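Local coordinates for PA1221 (Pseudomonas aeruginosa, PDB 4DG8), which is a two-part protein that joins an AMP-binding domain of the ANL superfamily to a phosphopantetheine-attachment domain and is modelled here with adenosine monophosphate, at residues G238-D241 with P242-R246. Residues are numbered along the deposited sequence; the frame is centred on the assembly and turned at random.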
ATOM      1  N   GLY A 238      10.310 -14.318   8.689  1.00 37.60           N
ATOM      2  CA  GLY A 238       9.698 -13.841   9.911  1.00 32.95           C
ATOM      3  C   GLY A 238       9.515 -12.334   9.857  1.00 30.52           C
ATOM      4  O   GLY A 238       9.935 -11.698   8.882  1.00 20.36           O
ATOM      5  N   PRO A 239       8.887 -11.756  10.903  1.00 24.53           N
ATOM      6  CA  PRO A 239       8.672 -10.306  10.943  1.00 22.04           C
ATOM      7  C   PRO A 239       9.976  -9.570  10.640  1.00 27.70           C
ATOM      8  O   PRO A 239      11.024  -9.869  11.224  1.00 27.52           O
ATOM      9  CB  PRO A 239       8.258 -10.050  12.389  1.00 22.39           C
ATOM     10  CG  PRO A 239       7.619 -11.367  12.851  1.00 29.05           C
ATOM     11  CD  PRO A 239       8.412 -12.444  12.123  1.00 24.26           C
ATOM     12  N   LEU A 240       9.915  -8.608   9.730  1.00 24.48           N
ATOM     13  CA  LEU A 240      11.139  -7.957   9.298  1.00 24.83           C
ATOM     14  C   LEU A 240      11.785  -7.181  10.449  1.00 30.18           C
ATOM     15  O   LEU A 240      11.157  -6.329  11.072  1.00 34.05           O
ATOM     16  CB  LEU A 240      10.882  -7.046   8.102  1.00 27.75           C
ATOM     17  CG  LEU A 240      12.183  -6.630   7.411  1.00 36.95           C
ATOM     18  CD1 LEU A 240      12.761  -7.796   6.625  1.00 32.36           C
ATOM     19  CD2 LEU A 240      11.970  -5.434   6.513  1.00 44.11           C
ATOM     20  N   ASP A 241      13.045  -7.507  10.716  1.00 29.54           N
ATOM     21  CA  ASP A 241      13.855  -6.852  11.727  1.00 24.78           C
ATOM     22  C   ASP A 241      15.296  -6.863  11.185  1.00 25.54           C
ATOM     23  O   ASP A 241      15.507  -7.253  10.044  1.00 23.77           O
ATOM     24  CB  ASP A 241      13.738  -7.554  13.095  1.00 23.55           C
ATOM     25  CG  ASP A 241      14.249  -8.983  13.076  1.00 35.48           C
ATOM     26  OD1 ASP A 241      15.023  -9.358  12.156  1.00 36.42           O
ATOM     27  OD2 ASP A 241      13.869  -9.741  14.000  1.00 36.87           O
ATOM     28  N   PRO A 242      16.282  -6.404  11.975  1.00 24.08           N
ATOM     29  CA  PRO A 242      17.640  -6.322  11.409  1.00 22.13           C
ATOM     30  C   PRO A 242      18.203  -7.668  10.991  1.00 30.95           C
ATOM     31  O   PRO A 242      18.848  -7.756   9.950  1.00 29.72           O
ATOM     32  CB  PRO A 242      18.470  -5.766  12.563  1.00 27.24           C
ATOM     33  CG  PRO A 242      17.483  -4.958  13.380  1.00 20.83           C
ATOM     34  CD  PRO A 242      16.179  -5.741  13.285  1.00 16.09           C
ATOM     35  N   GLY A 243      17.979  -8.695  11.803  1.00 28.53           N
ATOM     36  CA  GLY A 243      18.491 -10.018  11.508  1.00 27.72           C
ATOM     37  C   GLY A 243      17.863 -10.595  10.253  1.00 25.50           C
ATOM     38  O   GLY A 243      18.570 -11.048   9.346  1.00 32.07           O
ATOM     39  N   VAL A 244      16.535 -10.568  10.192  1.00 25.29           N
ATOM     40  CA  VAL A 244      15.811 -11.081   9.025  1.00 27.90           C
ATOM     41  C   VAL A 244      16.193 -10.318   7.744  1.00 25.23           C
ATOM     42  O   VAL A 244      16.399 -10.925   6.698  1.00 23.66           O
ATOM     43  CB  VAL A 244      14.268 -11.075   9.234  1.00 29.07           C
ATOM     44  CG1 VAL A 244      13.538 -11.415   7.945  1.00 26.04           C
ATOM     45  CG2 VAL A 244      13.859 -12.047  10.358  1.00 34.01           C
ATOM     46  N   LEU A 245      16.300  -8.995   7.828  1.00 27.01           N
ATOM     47  CA  LEU A 245      16.726  -8.209   6.664  1.00 25.01           C
ATOM     48  C   LEU A 245      18.137  -8.606   6.226  1.00 28.44           C
ATOM     49  O   LEU A 245      18.397  -8.823   5.029  1.00 23.03           O
ATOM     50  CB  LEU A 245      16.680  -6.698   6.951  1.00 22.22           C
ATOM     51  CG  LEU A 245      17.067  -5.832   5.744  1.00 21.19           C
ATOM     52  CD1 LEU A 245      16.234  -6.219   4.509  1.00 13.82           C
ATOM     53  CD2 LEU A 245      16.966  -4.303   6.045  1.00 13.54           C
ATOM     54  N   ARG A 246      19.040  -8.684   7.201  1.00 25.95           N
ATOM     55  CA  ARG A 246      20.415  -9.104   6.947  1.00 28.95           C
ATOM     56  C   ARG A 246      20.463 -10.459   6.236  1.00 28.15           C
ATOM     57  O   ARG A 246      21.281 -10.671   5.342  1.00 27.01           O
ATOM     58  CB  ARG A 246      21.210  -9.180   8.251  1.00 26.44           C
ATOM     59  CG  ARG A 246      21.859  -7.871   8.697  1.00 26.01           C
ATOM     60  CD  ARG A 246      22.621  -8.108  10.017  1.00 36.19           C
ATOM     61  NE  ARG A 246      23.143  -6.879  10.608  1.00 27.92           N
ATOM     62  CZ  ARG A 246      24.351  -6.378  10.369  1.00 33.78           C
ATOM     63  NH1 ARG A 246      25.175  -6.996   9.538  1.00 35.50           N
ATOM     64  NH2 ARG A 246      24.739  -5.250  10.955  1.00 40.34           N
TER
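D241 reaches across the start of helix 242-250 to V244, three residues on. Its CB lies beside the P242 ring, 3.0 Å from CD of P242, a closeness set by the peptide link between them. CG, 3.5 Å from P242 N, sits between its own backbone N and carbonyl carbon (chi1 63°), which folds the carboxylate back over the first turn and brings OD1 to V244 N. OD1 accepts from V244 N at 2.8 Å, the N-H...O angle a nearly straight 172° and the donor close to the line of the carboxylate C-O bond. The same oxygen also rests 3.4 Å from CG2 of V244.

This is an N-cap: the aspartate takes the last position before the helix, and proline follows as its first residue, where the lack of an N-H costs no bond. The carbonyl of D241 opens the helical pattern, its O accepting from L245 N at 2.9 Å, and R246 N repeats the step to P242 O. The carboxylate probably gains further from the positive end of the helix dipole.

The loop that follows strand 231-234 runs past the V244 methyls. CG1 of V244, anti to the backbone N (chi1 172°), lies 3.7 Å from O of G238, while CG2 meets O of P239. G238 O in turn accepts a hydrogen bond from the side chain of N235. The L240 and V244 side chains meet at a slant, CD1 of L240 3.9 Å from CG1 of V244; the same L240 methyl packs on CB of L245. L240 and L245 both touch L208 of strand 206-209, and helix 261-270 meets L240 through L263, L245 through L267, and P242 through L267 and L270.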